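Local coordinates for putative metal resistance protein (Proteus mirabilis, PDB 6C29) that probably takes part in protein disulfide reduction in the periplasm, this chain being its N-terminal tandem immunoglobulin-fold domain, which primes the disulfide isomerase ScsC, at residues 191-196 and 209-214; 46-51 and 184-189. All blocks are in the same frame, centred on the assembly; numbering follows the deposited sequence.

Contact 1. Residues 191-196 and 209-214; sequences MLYGIP and VDVTDD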
HETATM    1  N   MSE A 191      14.314   7.986  -7.045  1.00 33.15           N
HETATM    2  CA  MSE A 191      14.879   8.298  -5.728  1.00 29.77           C
HETATM    3  C   MSE A 191      14.651   7.172  -4.724  1.00 26.26           C
HETATM    4  O   MSE A 191      13.678   6.423  -4.815  1.00 26.90           O
HETATM    5  CB  MSE A 191      14.281   9.585  -5.164  1.00 32.88           C
HETATM    6  CG  MSE A 191      14.333  10.752  -6.104  1.00 37.72           C
HETATM    7 SE   MSE A 191      16.166  11.233  -6.541  0.59 45.33          SE
HETATM    8  CE  MSE A 191      15.765  12.545  -7.934  1.00 46.74           C
ATOM      9  N   LEU A 192      15.576   7.075  -3.774  1.00 25.52           N
ATOM     10  CA  LEU A 192      15.465   6.161  -2.656  1.00 26.14           C
ATOM     11  C   LEU A 192      15.427   6.958  -1.369  1.00 22.59           C
ATOM     12  O   LEU A 192      16.218   7.901  -1.200  1.00 23.78           O
ATOM     13  CB  LEU A 192      16.653   5.203  -2.615  1.00 32.21           C
ATOM     14  CG  LEU A 192      16.902   4.357  -3.858  1.00 38.41           C
ATOM     15  CD1 LEU A 192      18.147   3.511  -3.657  1.00 43.87           C
ATOM     16  CD2 LEU A 192      15.683   3.503  -4.144  1.00 35.72           C
ATOM     17  N   TYR A 193      14.533   6.572  -0.467  1.00 19.16           N
ATOM     18  CA  TYR A 193      14.496   7.139   0.873  1.00 18.02           C
ATOM     19  C   TYR A 193      15.064   6.177   1.903  1.00 18.15           C
ATOM     20  O   TYR A 193      14.790   5.006   1.867  1.00 18.57           O
ATOM     21  CB  TYR A 193      13.071   7.503   1.253  1.00 15.84           C
ATOM     22  CG  TYR A 193      12.516   8.738   0.635  1.00 18.03           C
ATOM     23  CD1 TYR A 193      13.314   9.651  -0.030  1.00 21.05           C
ATOM     24  CD2 TYR A 193      11.174   8.984   0.718  1.00 18.98           C
ATOM     25  CE1 TYR A 193      12.753  10.813  -0.585  1.00 24.32           C
ATOM     26  CE2 TYR A 193      10.611  10.117   0.184  1.00 20.96           C
ATOM     27  CZ  TYR A 193      11.390  11.021  -0.461  1.00 23.64           C
ATOM     28  OH  TYR A 193      10.761  12.131  -0.988  1.00 24.28           O
ATOM     29  N   GLY A 194      15.851   6.690   2.823  1.00 17.28           N
ATOM     30  CA  GLY A 194      16.328   5.893   3.927  1.00 17.60           C
ATOM     31  C   GLY A 194      15.297   5.706   5.025  1.00 17.54           C
ATOM     32  O   GLY A 194      14.116   6.072   4.857  1.00 18.63           O
ATOM     33  N   ILE A 195      15.724   5.112   6.149  1.00 17.38           N
ATOM     34  CA  ILE A 195      14.855   4.883   7.304  1.00 15.37           C
ATOM     35  C   ILE A 195      14.524   6.242   7.940  1.00 15.73           C
ATOM     36  O   ILE A 195      15.446   6.967   8.344  1.00 15.77           O
ATOM     37  CB  ILE A 195      15.522   3.960   8.331  1.00 17.09           C
ATOM     38  CG1 ILE A 195      15.912   2.642   7.644  1.00 23.88           C
ATOM     39  CG2 ILE A 195      14.603   3.735   9.503  1.00 14.78           C
ATOM     40  CD1 ILE A 195      16.759   1.761   8.523  1.00 24.67           C
ATOM     41  N   PRO A 196      13.227   6.591   8.039  1.00 15.33           N
ATOM     42  CA  PRO A 196      12.858   7.881   8.642  1.00 14.97           C
ATOM     43  C   PRO A 196      13.281   7.963  10.087  1.00 13.54           C
ATOM     44  O   PRO A 196      13.132   6.983  10.805  1.00 15.76           O
ATOM     45  CB  PRO A 196      11.331   7.907   8.548  1.00 18.77           C
ATOM     46  CG  PRO A 196      10.993   6.940   7.502  1.00 21.23           C
ATOM     47  CD  PRO A 196      12.031   5.875   7.535  1.00 17.81           C
ATOM     48  N   VAL A 209      14.835  12.270   6.653  1.00 14.51           N
ATOM     49  CA  VAL A 209      14.978  11.140   5.733  1.00 13.99           C
ATOM     50  C   VAL A 209      16.178  11.403   4.805  1.00 15.87           C
ATOM     51  O   VAL A 209      16.228  12.437   4.146  1.00 15.32           O
ATOM     52  CB  VAL A 209      13.701  10.956   4.865  1.00 21.15           C
ATOM     53  CG1 VAL A 209      13.848   9.753   3.976  1.00 26.95           C
ATOM     54  CG2 VAL A 209      12.469  10.834   5.737  1.00 25.46           C
ATOM     55  N   ASP A 210      17.158  10.501   4.780  1.00 16.96           N
ATOM     56  CA  ASP A 210      18.252  10.593   3.819  1.00 20.33           C
ATOM     57  C   ASP A 210      17.759  10.163   2.446  1.00 17.74           C
ATOM     58  O   ASP A 210      16.988   9.217   2.325  1.00 19.71           O
ATOM     59  CB  ASP A 210      19.435   9.712   4.225  1.00 32.12           C
ATOM     60  CG  ASP A 210      20.125  10.199   5.483  1.00 49.43           C
ATOM     61  OD1 ASP A 210      20.154  11.431   5.716  1.00 54.44           O
ATOM     62  OD2 ASP A 210      20.621   9.336   6.246  1.00 57.11           O
ATOM     63  N   VAL A 211      18.164  10.898   1.426  1.00 19.45           N
ATOM     64  CA  VAL A 211      17.743  10.621   0.063  1.00 20.73           C
ATOM     65  C   VAL A 211      18.927  10.295  -0.839  1.00 24.96           C
ATOM     66  O   VAL A 211      19.986  10.919  -0.736  1.00 26.67           O
ATOM     67  CB  VAL A 211      16.962  11.826  -0.516  1.00 23.01           C
ATOM     68  CG1 VAL A 211      16.366  11.472  -1.874  1.00 24.17           C
ATOM     69  CG2 VAL A 211      15.880  12.270   0.430  1.00 23.16           C
ATOM     70  N   THR A 212      18.761   9.292  -1.698  1.00 26.51           N
ATOM     71  CA  THR A 212      19.753   9.010  -2.731  1.00 30.31           C
ATOM     72  C   THR A 212      19.061   8.761  -4.072  1.00 34.71           C
ATOM     73  O   THR A 212      17.850   8.559  -4.130  1.00 32.27           O
ATOM     74  CB  THR A 212      20.640   7.792  -2.399  1.00 34.93           C
ATOM     75  OG1 THR A 212      19.866   6.591  -2.441  1.00 36.79           O
ATOM     76  CG2 THR A 212      21.303   7.942  -1.034  1.00 36.08           C
ATOM     77  N   ASP A 213      19.837   8.764  -5.152  1.00 38.00           N
ATOM     78  CA  ASP A 213      19.323   8.309  -6.431  1.00 42.27           C
ATOM     79  C   ASP A 213      19.281   6.790  -6.424  1.00 43.08           C
ATOM     80  O   ASP A 213      19.632   6.163  -5.419  1.00 42.67           O
ATOM     81  CB  ASP A 213      20.179   8.853  -7.587  1.00 48.78           C
ATOM     82  CG  ASP A 213      21.639   8.387  -7.542  1.00 55.72           C
ATOM     83  OD1 ASP A 213      21.980   7.401  -6.858  1.00 57.05           O
ATOM     84  OD2 ASP A 213      22.466   9.032  -8.214  1.00 61.69           O
ATOM     85  N   ASP A 214      18.873   6.194  -7.541  1.00 45.38           N
ATOM     86  CA  ASP A 214      18.703   4.741  -7.607  1.00 50.76           C
ATOM     87  C   ASP A 214      20.002   3.962  -7.411  1.00 50.14           C
ATOM     88  O   ASP A 214      19.959   2.740  -7.285  1.00 50.30           O
ATOM     89  CB  ASP A 214      18.096   4.313  -8.951  1.00 56.99           C
ATOM     90  CG  ASP A 214      16.581   4.472  -9.009  1.00 59.28           C
ATOM     91  OD1 ASP A 214      15.892   4.344  -7.968  1.00 59.18           O
ATOM     92  OD2 ASP A 214      16.077   4.699 -10.126  1.00 60.30           O
TER
HETATM   93  O   HOH W   1      17.205   8.398   6.795  1.00 22.43           O

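Contact 2. Residues 46-51 and 184-189; sequences WRSPGE and YLDPPQ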
ATOM      1  N   TRP A  46       4.118  -2.906  -0.012  1.00 10.69           N
ATOM      2  CA  TRP A  46       3.279  -1.742  -0.213  1.00  9.81           C
ATOM      3  C   TRP A  46       3.504  -1.167  -1.600  1.00 11.96           C
ATOM      4  O   TRP A  46       4.370  -1.638  -2.340  1.00 13.64           O
ATOM      5  CB  TRP A  46       3.616  -0.728   0.873  1.00 10.98           C
ATOM      6  CG  TRP A  46       2.729   0.474   1.046  1.00 10.81           C
ATOM      7  CD1 TRP A  46       1.380   0.498   1.097  1.00 10.90           C
ATOM      8  CD2 TRP A  46       3.162   1.825   1.254  1.00 10.29           C
ATOM      9  NE1 TRP A  46       0.928   1.781   1.307  1.00 10.19           N
ATOM     10  CE2 TRP A  46       2.008   2.609   1.416  1.00 10.27           C
ATOM     11  CE3 TRP A  46       4.415   2.450   1.318  1.00 11.07           C
ATOM     12  CZ2 TRP A  46       2.046   3.970   1.628  1.00 10.69           C
ATOM     13  CZ3 TRP A  46       4.444   3.833   1.545  1.00 12.55           C
ATOM     14  CH2 TRP A  46       3.262   4.560   1.709  1.00 12.78           C
ATOM     15  N   ARG A  47       2.773  -0.113  -1.926  1.00 13.21           N
ATOM     16  CA  ARG A  47       2.924   0.498  -3.252  1.00 15.72           C
ATOM     17  C   ARG A  47       4.320   1.070  -3.487  1.00 17.04           C
ATOM     18  O   ARG A  47       4.768   1.155  -4.634  1.00 20.57           O
ATOM     19  CB  ARG A  47       1.879   1.592  -3.448  1.00 18.19           C
ATOM     20  CG  ARG A  47       2.022   2.754  -2.521  1.00 20.13           C
ATOM     21  CD  ARG A  47       0.908   3.768  -2.733  1.00 19.74           C
ATOM     22  NE  ARG A  47       1.150   4.870  -1.827  1.00 16.01           N
ATOM     23  CZ  ARG A  47       0.259   5.405  -1.009  1.00 15.22           C
ATOM     24  NH1 ARG A  47      -1.022   4.979  -1.012  1.00 16.27           N
ATOM     25  NH2 ARG A  47       0.629   6.374  -0.198  1.00 15.51           N
ATOM     26  N   SER A  48       4.985   1.503  -2.416  1.00 15.09           N
ATOM     27  CA  SER A  48       6.392   1.912  -2.413  1.00 16.75           C
ATOM     28  C   SER A  48       7.155   0.910  -1.564  1.00 16.99           C
ATOM     29  O   SER A  48       7.185   0.996  -0.355  1.00 16.61           O
ATOM     30  CB  SER A  48       6.560   3.322  -1.856  1.00 18.55           C
ATOM     31  OG  SER A  48       5.967   4.261  -2.756  1.00 18.75           O
ATOM     32  N   PRO A  49       7.739  -0.086  -2.199  1.00 16.58           N
ATOM     33  CA  PRO A  49       8.223  -1.240  -1.449  1.00 18.00           C
ATOM     34  C   PRO A  49       9.514  -1.004  -0.708  1.00 21.99           C
ATOM     35  O   PRO A  49       9.818  -1.757   0.224  1.00 23.01           O
ATOM     36  CB  PRO A  49       8.422  -2.279  -2.541  1.00 19.54           C
ATOM     37  CG  PRO A  49       8.715  -1.491  -3.757  1.00 25.86           C
ATOM     38  CD  PRO A  49       7.889  -0.254  -3.653  1.00 20.61           C
ATOM     39  N   GLY A  50      10.255   0.018  -1.125  1.00 22.69           N
ATOM     40  CA  GLY A  50      11.614   0.227  -0.681  1.00 28.35           C
ATOM     41  C   GLY A  50      12.573  -0.432  -1.668  1.00 36.04           C
ATOM     42  O   GLY A  50      12.169  -1.151  -2.598  1.00 34.13           O
ATOM     43  N   GLU A  51      13.859  -0.203  -1.461  1.00 43.54           N
ATOM     44  CA  GLU A  51      14.886  -0.779  -2.320  1.00 45.92           C
ATOM     45  C   GLU A  51      14.749  -2.316  -2.421  1.00 38.97           C
ATOM     46  O   GLU A  51      14.549  -2.998  -1.418  1.00 32.87           O
ATOM     47  CB  GLU A  51      16.264  -0.369  -1.797  1.00 53.94           C
ATOM     48  CG  GLU A  51      17.416  -0.641  -2.752  1.00 64.53           C
ATOM     49  CD  GLU A  51      18.761  -0.220  -2.172  1.00 71.84           C
ATOM     50  OE1 GLU A  51      18.778   0.364  -1.065  1.00 73.06           O
ATOM     51  OE2 GLU A  51      19.799  -0.475  -2.825  1.00 73.93           O
ATOM     52  N   TYR A 184       5.505   6.361   6.615  1.00  8.85           N
ATOM     53  CA  TYR A 184       5.780   5.521   5.458  1.00 10.14           C
ATOM     54  C   TYR A 184       5.730   6.407   4.238  1.00 11.06           C
ATOM     55  O   TYR A 184       4.701   6.981   3.931  1.00  9.91           O
ATOM     56  CB  TYR A 184       4.751   4.403   5.367  1.00  9.93           C
ATOM     57  CG  TYR A 184       4.610   3.684   6.684  1.00  9.89           C
ATOM     58  CD1 TYR A 184       5.524   2.727   7.056  1.00  9.39           C
ATOM     59  CD2 TYR A 184       3.576   3.964   7.533  1.00  9.23           C
ATOM     60  CE1 TYR A 184       5.435   2.080   8.280  1.00 10.65           C
ATOM     61  CE2 TYR A 184       3.444   3.321   8.754  1.00 10.18           C
ATOM     62  CZ  TYR A 184       4.377   2.370   9.130  1.00 10.79           C
ATOM     63  OH  TYR A 184       4.267   1.706  10.335  1.00 12.85           O
ATOM     64  N   LEU A 185       6.850   6.532   3.535  1.00 12.89           N
ATOM     65  CA  LEU A 185       6.949   7.511   2.444  1.00 12.93           C
ATOM     66  C   LEU A 185       7.019   6.884   1.063  1.00 12.27           C
ATOM     67  O   LEU A 185       7.594   5.822   0.889  1.00 12.46           O
ATOM     68  CB  LEU A 185       8.181   8.405   2.651  1.00 16.01           C
ATOM     69  CG  LEU A 185       8.134   9.299   3.881  1.00 20.58           C
ATOM     70  CD1 LEU A 185       9.049   8.804   4.969  1.00 28.04           C
ATOM     71  CD2 LEU A 185       8.495  10.661   3.507  1.00 21.19           C
ATOM     72  N   ASP A 186       6.438   7.584   0.081  1.00 13.00           N
ATOM     73  CA  ASP A 186       6.531   7.268  -1.333  1.00 14.69           C
ATOM     74  C   ASP A 186       7.627   8.124  -1.975  1.00 15.70           C
ATOM     75  O   ASP A 186       7.436   9.336  -2.139  1.00 16.71           O
ATOM     76  CB  ASP A 186       5.203   7.552  -2.039  1.00 15.03           C
ATOM     77  CG  ASP A 186       4.038   6.770  -1.435  1.00 16.76           C
ATOM     78  OD1 ASP A 186       3.960   5.560  -1.690  1.00 17.74           O
ATOM     79  OD2 ASP A 186       3.204   7.364  -0.745  1.00 16.73           O
ATOM     80  N   PRO A 187       8.757   7.529  -2.370  1.00 15.15           N
ATOM     81  CA  PRO A 187       9.805   8.355  -2.999  1.00 16.48           C
ATOM     82  C   PRO A 187       9.455   8.747  -4.418  1.00 17.67           C
ATOM     83  O   PRO A 187       8.726   8.018  -5.121  1.00 20.06           O
ATOM     84  CB  PRO A 187      11.046   7.453  -2.960  1.00 19.87           C
ATOM     85  CG  PRO A 187      10.522   6.050  -2.885  1.00 24.46           C
ATOM     86  CD  PRO A 187       9.139   6.107  -2.254  1.00 17.80           C
ATOM     87  N   PRO A 188       9.962   9.909  -4.862  1.00 20.34           N
ATOM     88  CA  PRO A 188       9.805  10.239  -6.278  1.00 24.08           C
ATOM     89  C   PRO A 188      10.523   9.237  -7.150  1.00 25.63           C
ATOM     90  O   PRO A 188      11.440   8.550  -6.692  1.00 23.19           O
ATOM     91  CB  PRO A 188      10.443  11.634  -6.399  1.00 26.94           C
ATOM     92  CG  PRO A 188      10.476  12.183  -5.035  1.00 27.18           C
ATOM     93  CD  PRO A 188      10.635  10.987  -4.115  1.00 24.18           C
ATOM     94  N   GLN A 189      10.086   9.140  -8.399  1.00 29.26           N
ATOM     95  CA  GLN A 189      10.701   8.242  -9.358  1.00 36.70           C
ATOM     96  C   GLN A 189      12.198   8.506  -9.425  1.00 32.53           C
ATOM     97  O   GLN A 189      12.630   9.650  -9.480  1.00 33.68           O
ATOM     98  CB  GLN A 189      10.046   8.433 -10.728  1.00 51.21           C
ATOM     99  CG  GLN A 189      10.499   7.483 -11.823  1.00 64.24           C
ATOM    100  CD  GLN A 189       9.833   7.797 -13.159  1.00 76.23           C
ATOM    101  OE1 GLN A 189       8.916   8.618 -13.230  1.00 77.71           O
ATOM    102  NE2 GLN A 189      10.312   7.168 -14.225  1.00 83.04           N
TER

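Contact 1. Residues 191-196 and 209-214
An antiparallel beta hairpin of the second immunoglobulin-fold domain brings Leu-192 opposite Thr-212 and Tyr-193 opposite Val-211; the short segments 191-193 and 209-213 run antiparallel, 152° apart. Leu-192 and Thr-212 form the hydrogen-bonded pair: Leu-192 N donates to Thr-212 O over 2.7 Å, and Thr-212 N returns a bond to Leu-192 O. Beyond the regular pairing Gly-194 N still reaches Asp-210 O at 2.8 Å. At Ile-195 the direct pairing is interrupted, and a water takes its place, donating to Ile-195 O and accepting from Asp-210 N. On one face of the sheet Leu-192 crosses Thr-212, its CB 3.5 Å from Thr-212 OG1. That hydroxyl sits between the backbone N and the carbonyl carbon (chi1 68°) and donates to Asp-213 O at 3.0 Å, the same oxygen that Leu-192 CD1 touches. On the other face, Tyr-193 and Val-211 lie side by side and point the same way, Tyr-193 CE1 meeting Val-211 CG2 at 3.6 Å, with Val-211 CG1 at the ring edge. Val-209 CG1, set anti to its backbone N (chi1 -177°), packs against the root of the same tyrosine, 3.6 Å from Tyr-193 CB. Leu-185 of strand 182-186 packs against Tyr-193 and Val-209, and also touches Pro-196. With Leu-192 and Thr-212 on one face and Tyr-193, Val-209 and Val-211 on the other, this is an antiparallel beta hairpin at the margin of an immunoglobulin-type beta sandwich, strand 191-201 being outermost in its four-stranded sheet.

Contact 2. Residues 46-51 and 184-189
A salt bridge between the two immunoglobulin-fold domains links Arg-47, in the loop after strand 43-45 of the first, to Asp-186 in segment 184-189 of the second. Arg-47 grips the carboxylate side-on: NE donates to Asp-186 OD1 at 2.9 Å and NH2 to Asp-186 OD2 at 2.8 Å. Both oxygens lie close to the guanidinium plane, although the two flat groups are turned 34° apart; NE meets OD1 on its syn side, 30° out of the carboxylate plane. Ser-48 OG, anti to the carbonyl carbon (chi1 -67°), donates to the anti lone pair of Asp-186 OD1 at 2.6 Å, giving that oxygen two donors. Trp-46 backs the bridge: Arg-47 CG lies over the centre of the indole, 3.9 Å above its plane, and Asp-186 OD1 approaches the same face at its CH2/CZ3 rim. Trp-46 CZ2 lies 3.2 Å above the guanidinium plane of Arg-47, offset toward the rim, and Trp-46 CZ3 packs on Tyr-184 CB at 3.9 Å. Ser-228 OG also bonds Asp-186 OD2, and Gln-239 OE1 takes Arg-47 NH2, probably steadying both charges. A bidentate ion pair braced by a serine and an indole thus joins a loop to segment 184-189 across tandem immunoglobulin-fold domains.

Overall arrangement
From the N terminus, the chain first passes residues 46-51 in the first immunoglobulin-fold domain, then runs through the rest of that domain and the helix 137-145 before strand 182-186 brings it back to them. Contact 2 thus closes a long loop of 132 residues and ties the two domains together. Contact 1 follows in series, opening only after contact 2 has closed, and spans just 12 residues within the second domain. The two neither cross nor nest, but their centres lie 10 Å apart and they touch, Tyr-193 also packing on Pro-187 and Pro-188. Segment 184-189 therefore lies between the first domain and the hairpin.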